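Local coordinates for protein leucine aminopeptidase 2 (Saccharomyces cerevisiae, PDB 2XQ0) that cleaves di- and tripeptides as a zinc-dependent M1-family aminopeptidase and also has low epoxide hydrolase activity toward leukotriene A4 in vitro, at residues A[333-336]-A[342-345]; A[471-476]-A[504-509]; A[252-257]-A[416-421]; A[402-407]-A[444-449]. All coordinates share one frame; numbering follows the deposited sequence.

Contact 1 of 4, residues A[333-336]-A[342-345]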
loop_
_atom_site.group_PDB
_atom_site.type_symbol
_atom_site.label_atom_id
_atom_site.label_comp_id
_atom_site.label_asym_id
_atom_site.label_seq_id
_atom_site.Cartn_x
_atom_site.Cartn_y
_atom_site.Cartn_z
ATOM N N ARG A 333 -2.853 14.765 7.876
ATOM C CA ARG A 333 -3.361 15.450 9.080
ATOM C C ARG A 333 -2.564 15.032 10.349
ATOM O O ARG A 333 -2.262 15.856 11.222
ATOM C CB ARG A 333 -4.861 15.177 9.262
ATOM C CG ARG A 333 -5.769 15.866 8.232
ATOM C CD ARG A 333 -5.782 17.407 8.382
ATOM N NE ARG A 333 -6.132 17.789 9.752
ATOM C CZ ARG A 333 -7.380 17.864 10.203
ATOM N NH1 ARG A 333 -8.410 17.609 9.402
ATOM N NH2 ARG A 333 -7.599 18.193 11.461
ATOM N N ILE A 334 -2.216 13.752 10.453
ATOM C CA ILE A 334 -1.454 13.272 11.610
ATOM C C ILE A 334 -0.092 13.953 11.673
ATOM O O ILE A 334 0.274 14.544 12.693
ATOM C CB ILE A 334 -1.304 11.739 11.606
ATOM C CG1 ILE A 334 -2.666 11.086 11.882
ATOM C CG2 ILE A 334 -0.289 11.276 12.632
ATOM C CD1 ILE A 334 -2.741 9.620 11.439
ATOM N N ILE A 335 0.649 13.918 10.570
ATOM C CA ILE A 335 1.972 14.503 10.577
ATOM C C ILE A 335 1.889 16.021 10.708
ATOM O O ILE A 335 2.778 16.654 11.268
ATOM C CB ILE A 335 2.829 14.097 9.326
ATOM C CG1 ILE A 335 2.481 14.941 8.109
ATOM C CG2 ILE A 335 2.735 12.592 9.050
ATOM C CD1 ILE A 335 3.200 14.506 6.825
ATOM N N GLY A 336 0.816 16.609 10.204
ATOM C CA GLY A 336 0.643 18.044 10.342
ATOM C C GLY A 336 0.384 18.415 11.789
ATOM O O GLY A 336 0.865 19.436 12.275
ATOM N N PRO A 342 3.740 23.330 7.713
ATOM C CA PRO A 342 4.755 23.248 6.653
ATOM C C PRO A 342 5.152 21.814 6.318
ATOM O O PRO A 342 5.466 21.517 5.160
ATOM C CB PRO A 342 5.937 24.017 7.247
ATOM C CG PRO A 342 5.296 25.015 8.149
ATOM C CD PRO A 342 4.154 24.257 8.784
ATOM N N THR A 343 5.158 20.949 7.328
ATOM C CA THR A 343 5.458 19.538 7.132
ATOM C C THR A 343 4.347 18.838 6.337
ATOM O O THR A 343 4.630 18.095 5.391
ATOM C CB THR A 343 5.696 18.836 8.492
ATOM O OG1 THR A 343 6.806 19.454 9.143
ATOM C CG2 THR A 343 6.011 17.358 8.305
ATOM N N ARG A 344 3.087 19.079 6.701
ATOM C CA ARG A 344 1.981 18.488 5.948
ATOM C C ARG A 344 2.061 18.909 4.481
ATOM O O ARG A 344 1.904 18.096 3.565
ATOM C CB ARG A 344 0.619 18.898 6.531
ATOM C CG ARG A 344 -0.550 18.533 5.589
ATOM C CD ARG A 344 -1.892 18.483 6.312
ATOM N NE ARG A 344 -2.508 19.804 6.449
ATOM C CZ ARG A 344 -3.753 20.073 6.067
ATOM N NH1 ARG A 344 -4.497 19.119 5.528
ATOM N NH2 ARG A 344 -4.257 21.288 6.219
ATOM N N HIS A 345 2.286 20.198 4.263
ATOM C CA HIS A 345 2.333 20.741 2.916
ATOM C C HIS A 345 3.530 20.219 2.129
ATOM O O HIS A 345 3.429 19.976 0.931
ATOM C CB HIS A 345 2.344 22.269 2.974
ATOM C CG HIS A 345 1.007 22.858 3.292
ATOM N ND1 HIS A 345 0.360 23.732 2.448
ATOM C CD2 HIS A 345 0.171 22.655 4.334
ATOM C CE1 HIS A 345 -0.806 24.068 2.970
ATOM N NE2 HIS A 345 -0.946 23.422 4.115
#
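Arg344 lays its chain alongside Arg333, and the methylene CD of Arg333 sits over one face of the Arg344 guanidinium, 3.6 Å from NH1. The two side chains point the same way from helices 321-339 and 341-360, consecutive helices joined by a short turn. With CG anti to the backbone N (chi1 168°) and a bend only at chi3, Arg344 reaches along the flank of the first helix. Arg333 instead folds at chi2 and chi3, presenting carbon to its neighbour rather than a charged edge. The guanidinium planes are turned 62° apart, and NE of Arg333 stays 4.7 Å from NH1 of Arg344, so the like charges lie near each other without touching.

The backbones close in at Gly336, where Gly336 CA lies 4.6 Å from Arg344 CA. The CA of Gly336 also packs against Arg344 CB at 3.9 Å, a spacing that leaves little room for a beta carbon at this position. Ile335 points toward the second segment: its CG1 meets Arg344 CA at 4.2 Å, and its CD1 reaches the carbonyl O of Thr343 at 4.1 Å.

The counter-charges come from outside the two segments: Asp411 of helix 407-420 for Arg333; Glu341, at the start of helix 341-360, and Glu401 of helix 388-403 for Arg344. With carboxylates around both, the two guanidinium groups can probably lie close while the contact itself rests on methylene-on-guanidinium and apolar packing.

Contact 2 of 4, residues A[471-476]-A[504-509]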
loop_
_atom_site.group_PDB
_atom_site.type_symbol
_atom_site.label_atom_id
_atom_site.label_comp_id
_atom_site.label_asym_id
_atom_site.label_seq_id
_atom_site.Cartn_x
_atom_site.Cartn_y
_atom_site.Cartn_z
ATOM N N ALA A 471 10.744 23.192 1.217
ATOM C CA ALA A 471 11.297 22.755 -0.067
ATOM C C ALA A 471 12.156 23.833 -0.725
ATOM O O ALA A 471 12.957 23.544 -1.620
ATOM C CB ALA A 471 10.189 22.336 -1.019
ATOM N N ASP A 472 11.985 25.073 -0.282
ATOM C CA ASP A 472 12.651 26.207 -0.909
ATOM C C ASP A 472 14.175 26.142 -0.814
ATOM O O ASP A 472 14.878 26.375 -1.787
ATOM C CB ASP A 472 12.141 27.514 -0.296
ATOM C CG ASP A 472 10.710 27.819 -0.686
ATOM O OD1 ASP A 472 10.294 27.398 -1.789
ATOM O OD2 ASP A 472 10.008 28.490 0.105
ATOM N N ASN A 473 14.668 25.863 0.380
ATOM C CA ASN A 473 16.089 25.613 0.609
ATOM C C ASN A 473 16.622 24.502 -0.308
ATOM O O ASN A 473 17.713 24.610 -0.886
ATOM C CB ASN A 473 16.257 25.202 2.065
ATOM C CG ASN A 473 15.034 24.437 2.590
ATOM O OD1 ASN A 473 14.810 23.277 2.228
ATOM N ND2 ASN A 473 14.229 25.096 3.426
ATOM N N VAL A 474 15.829 23.446 -0.460
ATOM C CA VAL A 474 16.207 22.311 -1.293
ATOM C C VAL A 474 16.304 22.714 -2.742
ATOM O O VAL A 474 17.310 22.464 -3.406
ATOM C CB VAL A 474 15.175 21.184 -1.165
ATOM C CG1 VAL A 474 15.470 20.073 -2.154
ATOM C CG2 VAL A 474 15.166 20.660 0.272
ATOM N N TYR A 475 15.252 23.354 -3.234
ATOM C CA TYR A 475 15.240 23.847 -4.603
ATOM C C TYR A 475 16.394 24.813 -4.872
ATOM O O TYR A 475 17.058 24.723 -5.905
ATOM C CB TYR A 475 13.897 24.514 -4.909
ATOM C CG TYR A 475 12.740 23.535 -4.989
ATOM C CD1 TYR A 475 12.893 22.305 -5.603
ATOM C CD2 TYR A 475 11.494 23.851 -4.460
ATOM C CE1 TYR A 475 11.833 21.407 -5.683
ATOM C CE2 TYR A 475 10.431 22.961 -4.538
ATOM C CZ TYR A 475 10.604 21.745 -5.149
ATOM O OH TYR A 475 9.545 20.859 -5.229
ATOM N N GLN A 476 16.636 25.744 -3.958
ATOM C CA GLN A 476 17.761 26.662 -4.132
ATOM C C GLN A 476 19.103 25.954 -4.319
ATOM O O GLN A 476 19.863 26.302 -5.211
ATOM C CB GLN A 476 17.847 27.660 -2.986
ATOM C CG GLN A 476 16.686 28.628 -2.962
ATOM C CD GLN A 476 16.735 29.546 -1.765
ATOM O OE1 GLN A 476 17.814 29.874 -1.265
ATOM N NE2 GLN A 476 15.566 29.973 -1.296
ATOM N N LYS A 504 23.311 20.048 6.335
ATOM C CA LYS A 504 23.247 19.731 7.759
ATOM C C LYS A 504 21.823 19.777 8.313
ATOM O O LYS A 504 21.494 19.031 9.230
ATOM C CB LYS A 504 24.149 20.678 8.565
ATOM C CG LYS A 504 23.892 20.652 10.073
ATOM C CD LYS A 504 24.669 21.740 10.811
ATOM C CE LYS A 504 26.157 21.419 10.896
ATOM N NZ LYS A 504 26.916 22.471 11.636
ATOM N N ASP A 505 20.987 20.655 7.764
ATOM C CA ASP A 505 19.604 20.792 8.227
ATOM C C ASP A 505 18.568 20.059 7.350
ATOM O O ASP A 505 17.363 20.168 7.576
ATOM C CB ASP A 505 19.229 22.273 8.368
ATOM C CG ASP A 505 19.929 22.947 9.542
ATOM O OD1 ASP A 505 20.957 23.628 9.322
ATOM O OD2 ASP A 505 19.450 22.799 10.687
ATOM N N PHE A 506 19.033 19.316 6.353
ATOM C CA PHE A 506 18.122 18.574 5.486
ATOM C C PHE A 506 17.733 17.249 6.148
ATOM O O PHE A 506 18.597 16.413 6.401
ATOM C CB PHE A 506 18.787 18.259 4.141
ATOM C CG PHE A 506 18.873 19.433 3.183
ATOM C CD1 PHE A 506 18.758 20.738 3.620
ATOM C CD2 PHE A 506 19.088 19.205 1.833
ATOM C CE1 PHE A 506 18.850 21.803 2.717
ATOM C CE2 PHE A 506 19.186 20.244 0.938
ATOM C CZ PHE A 506 19.074 21.546 1.373
ATOM N N ASN A 507 16.445 17.050 6.423
ATOM C CA ASN A 507 15.958 15.731 6.829
ATOM C C ASN A 507 16.033 14.762 5.646
ATOM O O ASN A 507 16.446 15.148 4.553
ATOM C CB ASN A 507 14.542 15.808 7.442
ATOM C CG ASN A 507 13.471 16.196 6.430
ATOM O OD1 ASN A 507 13.650 16.043 5.223
ATOM N ND2 ASN A 507 12.341 16.696 6.925
ATOM N N SER A 508 15.647 13.508 5.843
ATOM C CA SER A 508 15.807 12.520 4.777
ATOM C C SER A 508 14.881 12.823 3.597
ATOM O O SER A 508 15.250 12.621 2.445
ATOM C CB SER A 508 15.563 11.102 5.301
ATOM O OG SER A 508 14.194 10.897 5.602
ATOM N N ASN A 509 13.676 13.302 3.894
ATOM C CA ASN A 509 12.752 13.713 2.854
ATOM C C ASN A 509 13.334 14.843 2.019
ATOM O O ASN A 509 13.157 14.897 0.803
ATOM C CB ASN A 509 11.421 14.153 3.471
ATOM C CG ASN A 509 10.643 12.998 4.077
ATOM O OD1 ASN A 509 10.437 11.962 3.437
ATOM N ND2 ASN A 509 10.201 13.177 5.316
#
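With chi1 at -76°, Phe506 turns its CG anti to its own carbonyl carbon and swings the ring from the turn before helix 508-519 onto helix 469-484. There Val474, whose CG2 is anti to the carbonyl carbon while CG1 is anti to the backbone N (chi1 173°), lays CG2 over one face of the ring. The setting is the all-helical C-terminal part of the leukotriene A4 hydrolase family, and the contact joins one helix to the N-terminal approach of another.

CG2 of Val474 is displaced toward the rim of the ring, its nearest ring atom being Phe506 CE2 at 4.1 Å. The far end of the ring reaches the helix backbone as well, with CZ 4.0 Å from Val474 CA. Asn473 CB comes within 4.3 Å of Phe506 CE1. The Asn473 side chain bends back on the helix, where OD1 accepts a weak bond from Val474 N with an N-H...O angle of 121°.

Just past Phe506, Asn507 takes the N-cap position and its OD1 accepts from Gln510 N, fixing the start of helix 508-519. That helix continues the packing, since Val474 also touches Leu513 and Phe514. The two segments share no hydrogen bond, and the backbone O of Asn473 meets the ring obliquely, 4.0 Å from Phe506 CZ.

Contact 3 of 4, residues A[252-257]-A[416-421]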
loop_
_atom_site.group_PDB
_atom_site.type_symbol
_atom_site.label_atom_id
_atom_site.label_comp_id
_atom_site.label_asym_id
_atom_site.label_seq_id
_atom_site.Cartn_x
_atom_site.Cartn_y
_atom_site.Cartn_z
ATOM N N LYS A 252 -7.527 11.829 18.183
ATOM C CA LYS A 252 -8.008 13.179 18.453
ATOM C C LYS A 252 -8.645 13.773 17.206
ATOM O O LYS A 252 -9.646 14.474 17.292
ATOM C CB LYS A 252 -6.859 14.076 18.942
ATOM C CG LYS A 252 -7.274 15.519 19.180
ATOM C CD LYS A 252 -6.185 16.346 19.863
ATOM C CE LYS A 252 -6.731 17.725 20.258
ATOM N NZ LYS A 252 -5.644 18.717 20.479
ATOM N N ILE A 253 -8.057 13.501 16.044
ATOM C CA ILE A 253 -8.600 14.034 14.795
ATOM C C ILE A 253 -9.924 13.343 14.475
ATOM O O ILE A 253 -10.915 13.992 14.116
ATOM C CB ILE A 253 -7.605 13.861 13.621
ATOM C CG1 ILE A 253 -6.381 14.769 13.812
ATOM C CG2 ILE A 253 -8.295 14.143 12.292
ATOM C CD1 ILE A 253 -5.089 14.215 13.195
ATOM N N ILE A 254 -9.950 12.024 14.638
ATOM C CA ILE A 254 -11.151 11.247 14.324
ATOM C C ILE A 254 -11.867 10.852 15.613
ATOM O O ILE A 254 -12.545 11.672 16.220
ATOM C CB ILE A 254 -10.799 10.027 13.463
ATOM C CG1 ILE A 254 -9.774 10.430 12.401
ATOM C CG2 ILE A 254 -12.050 9.432 12.793
ATOM C CD1 ILE A 254 -9.279 9.256 11.555
ATOM N N PHE A 255 -11.724 9.601 16.030
ATOM C CA PHE A 255 -12.240 9.175 17.327
ATOM C C PHE A 255 -11.516 7.910 17.793
ATOM O O PHE A 255 -10.680 7.387 17.081
ATOM C CB PHE A 255 -13.763 8.979 17.293
ATOM C CG PHE A 255 -14.252 8.144 16.149
ATOM C CD1 PHE A 255 -15.115 8.681 15.191
ATOM C CD2 PHE A 255 -13.891 6.809 16.041
ATOM C CE1 PHE A 255 -15.585 7.905 14.137
ATOM C CE2 PHE A 255 -14.357 6.027 14.979
ATOM C CZ PHE A 255 -15.202 6.579 14.028
ATOM N N GLU A 256 -11.860 7.422 18.979
ATOM C CA GLU A 256 -11.148 6.302 19.586
ATOM C C GLU A 256 -10.890 5.165 18.606
ATOM O O GLU A 256 -11.735 4.831 17.770
ATOM C CB GLU A 256 -11.892 5.767 20.815
ATOM C CG GLU A 256 -11.056 4.819 21.662
ATOM C CD GLU A 256 -11.882 3.972 22.629
ATOM O OE1 GLU A 256 -12.965 3.482 22.235
ATOM O OE2 GLU A 256 -11.428 3.782 23.783
ATOM N N TYR A 257 -9.704 4.587 18.722
ATOM C CA TYR A 257 -9.287 3.460 17.886
ATOM C C TYR A 257 -9.966 2.250 18.502
ATOM O O TYR A 257 -9.803 1.995 19.681
ATOM C CB TYR A 257 -7.761 3.350 17.980
ATOM C CG TYR A 257 -7.100 2.134 17.360
ATOM C CD1 TYR A 257 -6.805 2.095 16.000
ATOM C CD2 TYR A 257 -6.713 1.052 18.151
ATOM C CE1 TYR A 257 -6.163 0.985 15.430
ATOM C CE2 TYR A 257 -6.077 -0.059 17.596
ATOM C CZ TYR A 257 -5.799 -0.081 16.240
ATOM O OH TYR A 257 -5.153 -1.174 15.695
ATOM N N HIS A 416 -18.372 12.313 11.398
ATOM C CA HIS A 416 -19.722 11.874 11.060
ATOM C C HIS A 416 -19.635 10.759 10.033
ATOM O O HIS A 416 -20.271 9.706 10.174
ATOM C CB HIS A 416 -20.529 13.043 10.492
ATOM C CG HIS A 416 -21.909 12.668 10.063
ATOM N ND1 HIS A 416 -22.241 12.428 8.749
ATOM C CD2 HIS A 416 -23.042 12.478 10.779
ATOM C CE1 HIS A 416 -23.522 12.115 8.670
ATOM N NE2 HIS A 416 -24.029 12.136 9.887
ATOM N N TYR A 417 -18.836 11.014 9.001
ATOM C CA TYR A 417 -18.586 10.063 7.928
ATOM C C TYR A 417 -18.110 8.712 8.457
ATOM O O TYR A 417 -18.726 7.693 8.160
ATOM C CB TYR A 417 -17.577 10.659 6.935
ATOM C CG TYR A 417 -17.101 9.720 5.840
ATOM C CD1 TYR A 417 -17.915 9.408 4.754
ATOM C CD2 TYR A 417 -15.827 9.170 5.877
ATOM C CE1 TYR A 417 -17.476 8.556 3.742
ATOM C CE2 TYR A 417 -15.379 8.304 4.874
ATOM C CZ TYR A 417 -16.218 8.005 3.803
ATOM O OH TYR A 417 -15.796 7.157 2.786
ATOM N N PHE A 418 -17.029 8.687 9.239
ATOM C CA PHE A 418 -16.489 7.402 9.694
ATOM C C PHE A 418 -17.420 6.698 10.687
ATOM O O PHE A 418 -17.432 5.472 10.764
ATOM C CB PHE A 418 -15.037 7.523 10.205
ATOM C CG PHE A 418 -14.050 7.801 9.104
ATOM C CD1 PHE A 418 -13.651 6.787 8.255
ATOM C CD2 PHE A 418 -13.589 9.082 8.871
ATOM C CE1 PHE A 418 -12.782 7.040 7.208
ATOM C CE2 PHE A 418 -12.704 9.342 7.840
ATOM C CZ PHE A 418 -12.300 8.319 7.008
ATOM N N LYS A 419 -18.229 7.464 11.413
ATOM C CA LYS A 419 -19.234 6.847 12.279
ATOM C C LYS A 419 -20.389 6.240 11.476
ATOM O O LYS A 419 -20.838 5.135 11.768
ATOM C CB LYS A 419 -19.777 7.849 13.305
ATOM C CG LYS A 419 -19.046 7.823 14.645
ATOM C CD LYS A 419 -19.107 6.438 15.284
ATOM C CE LYS A 419 -18.234 6.345 16.524
ATOM N NZ LYS A 419 -18.302 4.983 17.119
ATOM N N LYS A 420 -20.875 6.969 10.476
ATOM C CA LYS A 420 -22.015 6.521 9.678
ATOM C C LYS A 420 -21.725 5.185 8.999
ATOM O O LYS A 420 -22.543 4.262 9.014
ATOM C CB LYS A 420 -22.367 7.580 8.622
ATOM C CG LYS A 420 -23.503 7.207 7.697
ATOM C CD LYS A 420 -23.821 8.340 6.723
ATOM C CE LYS A 420 -25.020 8.000 5.843
ATOM N NZ LYS A 420 -25.134 8.897 4.651
ATOM N N PHE A 421 -20.541 5.079 8.416
ATOM C CA PHE A 421 -20.199 3.908 7.623
ATOM C C PHE A 421 -19.347 2.898 8.366
ATOM O O PHE A 421 -18.842 1.951 7.765
ATOM C CB PHE A 421 -19.546 4.328 6.299
ATOM C CG PHE A 421 -20.486 5.063 5.388
ATOM C CD1 PHE A 421 -21.467 4.374 4.688
ATOM C CD2 PHE A 421 -20.435 6.441 5.283
ATOM C CE1 PHE A 421 -22.359 5.043 3.873
ATOM C CE2 PHE A 421 -21.327 7.127 4.464
ATOM C CZ PHE A 421 -22.287 6.428 3.759
#
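The Phe255 ring is sandwiched between two aliphatic groups: Ile254 CG2 lies over one face, offset toward the rim, and Lys419 CE lies over the centre of the opposite face. This CE is 3.9 Å from the centroid of the Phe255 ring and 12° off its normal, a CH-pi contact. Lys419 reaches there by bending at chi2 (-58°), which lays its CG 3.5 Å from Phe255 CE1. NZ of Lys419 follows as a cation-pi partner, 4.7 Å from the same centroid.

Phe418 CB approaches the Phe255 ring obliquely, 3.9 Å from CZ. The Phe418 ring has Tyr417 CD2 over its centre and receives Ile254 CG2 at 4.2 Å from its CD2. Trp307 of helix 297-311 meets Phe255 edge-to-face, and Trp326 does the same for Phe418, so the chain leaving helix 243-253 and the end of helix 407-420 share one aromatic cluster. A serine in place of Phe255 would probably leave the Lys419 chain without its aromatic platform and open a gap beside Phe418 CB. Lys419, an exposed residue, thus spends its methylenes on apolar packing while its ammonium, over the ring face, probably gains from the pi electrons.

Contact 4 of 4, residues A[402-407]-A[444-449]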
loop_
_atom_site.group_PDB
_atom_site.type_symbol
_atom_site.label_atom_id
_atom_site.label_comp_id
_atom_site.label_asym_id
_atom_site.label_seq_id
_atom_site.Cartn_x
_atom_site.Cartn_y
_atom_site.Cartn_z
ATOM N N THR A 402 -10.597 23.027 2.440
ATOM C CA THR A 402 -10.375 24.456 2.230
ATOM C C THR A 402 -11.665 25.245 2.016
ATOM O O THR A 402 -11.958 26.200 2.751
ATOM C CB THR A 402 -9.474 24.690 1.007
ATOM O OG1 THR A 402 -8.214 24.044 1.208
ATOM C CG2 THR A 402 -9.256 26.174 0.784
ATOM N N ILE A 403 -12.437 24.855 1.010
ATOM C CA ILE A 403 -13.609 25.634 0.623
ATOM C C ILE A 403 -14.721 25.575 1.662
ATOM O O ILE A 403 -15.593 26.440 1.700
ATOM C CB ILE A 403 -14.166 25.191 -0.737
ATOM C CG1 ILE A 403 -14.905 23.857 -0.609
ATOM C CG2 ILE A 403 -13.050 25.103 -1.763
ATOM C CD1 ILE A 403 -15.368 23.305 -1.945
ATOM N N LEU A 404 -14.692 24.555 2.510
ATOM C CA LEU A 404 -15.714 24.411 3.540
ATOM C C LEU A 404 -15.385 25.171 4.822
ATOM O O LEU A 404 -16.191 25.197 5.758
ATOM C CB LEU A 404 -15.958 22.936 3.854
ATOM C CG LEU A 404 -16.783 22.208 2.792
ATOM C CD1 LEU A 404 -16.488 20.719 2.814
ATOM C CD2 LEU A 404 -18.268 22.482 2.987
ATOM N N GLY A 405 -14.204 25.776 4.877
ATOM C CA GLY A 405 -13.833 26.578 6.034
ATOM C C GLY A 405 -12.658 26.108 6.879
ATOM O O GLY A 405 -12.401 26.660 7.950
ATOM N N GLY A 406 -11.935 25.088 6.429
ATOM C CA GLY A 406 -10.728 24.703 7.136
ATOM C C GLY A 406 -10.896 23.476 8.006
ATOM O O GLY A 406 -11.971 22.871 8.053
ATOM N N LYS A 407 -9.823 23.095 8.691
ATOM C CA LYS A 407 -9.806 21.848 9.457
ATOM C C LYS A 407 -10.922 21.813 10.489
ATOM O O LYS A 407 -11.574 20.779 10.686
ATOM C CB LYS A 407 -8.453 21.650 10.151
ATOM C CG LYS A 407 -7.317 21.317 9.203
ATOM C CD LYS A 407 -5.963 21.422 9.883
ATOM C CE LYS A 407 -5.448 22.856 9.843
ATOM N NZ LYS A 407 -4.253 22.970 10.708
ATOM N N GLU A 444 -24.397 25.822 -1.464
ATOM C CA GLU A 444 -23.914 26.580 -2.609
ATOM C C GLU A 444 -22.420 26.370 -2.826
ATOM O O GLU A 444 -21.967 26.273 -3.963
ATOM C CB GLU A 444 -24.251 28.070 -2.461
ATOM C CG GLU A 444 -25.726 28.390 -2.684
ATOM C CD GLU A 444 -26.032 29.878 -2.565
ATOM O OE1 GLU A 444 -25.090 30.655 -2.295
ATOM O OE2 GLU A 444 -27.209 30.272 -2.740
ATOM N N ILE A 445 -21.661 26.302 -1.734
ATOM C CA ILE A 445 -20.232 25.994 -1.810
ATOM C C ILE A 445 -19.975 24.618 -2.420
ATOM O O ILE A 445 -19.040 24.452 -3.200
ATOM C CB ILE A 445 -19.561 26.077 -0.436
ATOM C CG1 ILE A 445 -19.493 27.540 0.031
ATOM C CG2 ILE A 445 -18.170 25.435 -0.470
ATOM C CD1 ILE A 445 -18.506 27.789 1.175
ATOM N N LEU A 446 -20.809 23.637 -2.086
ATOM C CA LEU A 446 -20.606 22.277 -2.593
ATOM C C LEU A 446 -21.040 22.161 -4.045
ATOM O O LEU A 446 -20.476 21.376 -4.808
ATOM C CB LEU A 446 -21.346 21.238 -1.740
ATOM C CG LEU A 446 -20.851 20.969 -0.321
ATOM C CD1 LEU A 446 -21.836 20.074 0.417
ATOM C CD2 LEU A 446 -19.459 20.334 -0.337
ATOM N N ASP A 447 -22.053 22.935 -4.419
ATOM C CA ASP A 447 -22.528 22.960 -5.804
ATOM C C ASP A 447 -21.551 23.687 -6.737
ATOM O O ASP A 447 -21.615 23.532 -7.955
ATOM C CB ASP A 447 -23.931 23.582 -5.898
ATOM C CG ASP A 447 -25.032 22.634 -5.421
ATOM O OD1 ASP A 447 -24.846 21.395 -5.490
ATOM O OD2 ASP A 447 -26.092 23.131 -4.984
ATOM N N SER A 448 -20.638 24.465 -6.167
ATOM C CA SER A 448 -19.610 25.128 -6.962
ATOM C C SER A 448 -18.438 24.199 -7.290
ATOM O O SER A 448 -17.645 24.495 -8.185
ATOM C CB SER A 448 -19.100 26.388 -6.264
ATOM O OG SER A 448 -18.017 26.095 -5.395
ATOM N N VAL A 449 -18.318 23.089 -6.561
ATOM C CA VAL A 449 -17.278 22.100 -6.838
ATOM C C VAL A 449 -17.538 21.460 -8.199
ATOM O O VAL A 449 -18.625 20.944 -8.443
ATOM C CB VAL A 449 -17.257 20.974 -5.769
ATOM C CG1 VAL A 449 -16.313 19.845 -6.190
ATOM C CG2 VAL A 449 -16.857 21.525 -4.410
#
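The last turn of helix 388-403 meets the short helix 443-447, with CA of Ile403 7.1 Å from CA of Ile445 and no hydrogen bond between the segments. Helix 388-403 closes in a Schellman motif at Gly405, whose positive phi (116°) suits a residue without CB, and Gly406 then serves as N-cap of helix 407-420. In 444-449 the OG of Ser448 turns back to donate to Ile445 O at 2.9 Å, standing 30° out of the carbonyl plane.

Ile403 and Ile445 slide past each other in opposite directions, CG1 of Ile403 against CG2 of Ile445 at 3.6 Å. CD1 of Ile445 runs on to the backbone O of Ile403, 3.3 Å away. With its CG1 set between backbone N and carbonyl carbon (chi1 75°), Ile403 pushes CD1 into CG2 of Val449 at 3.4 Å, a tight carbon pair whose side chains cross at about a right angle. Leu404 and Leu446 also cross at about a right angle, CD2 to CD2 at 4.1 Å.

Around this apolar seam, Leu446 leans on Leu435 and Tyr436 of helix 428-438, Leu404 touches Tyr439, and Val449 reaches back to Leu400, tying helix 443-447 to the helices before it.

Contacts 1, 3 and 4 all belong to the catalytic domain and are chained through helices 321-339, 388-403 and 407-420. Contact 1 touches contact 3 where Ile253 CD1 packs 3.8 Å from Arg333 O, and touches contact 4 where Lys407 CG lies 3.6 Å from Arg333 CZ. Contacts 3 and 4 do not meet, their nearest atoms being about 8 Å apart. Contact 2 stands off in the helical C-terminal region, its centre about 16 Å from that of contact 1, nearest atoms about 7 Å apart. Side chains of contacts 1 and 3 come closest to the active site: Ile335 is about 10 Å from bound bestatin and Phe418 about 12 Å from the zinc ion.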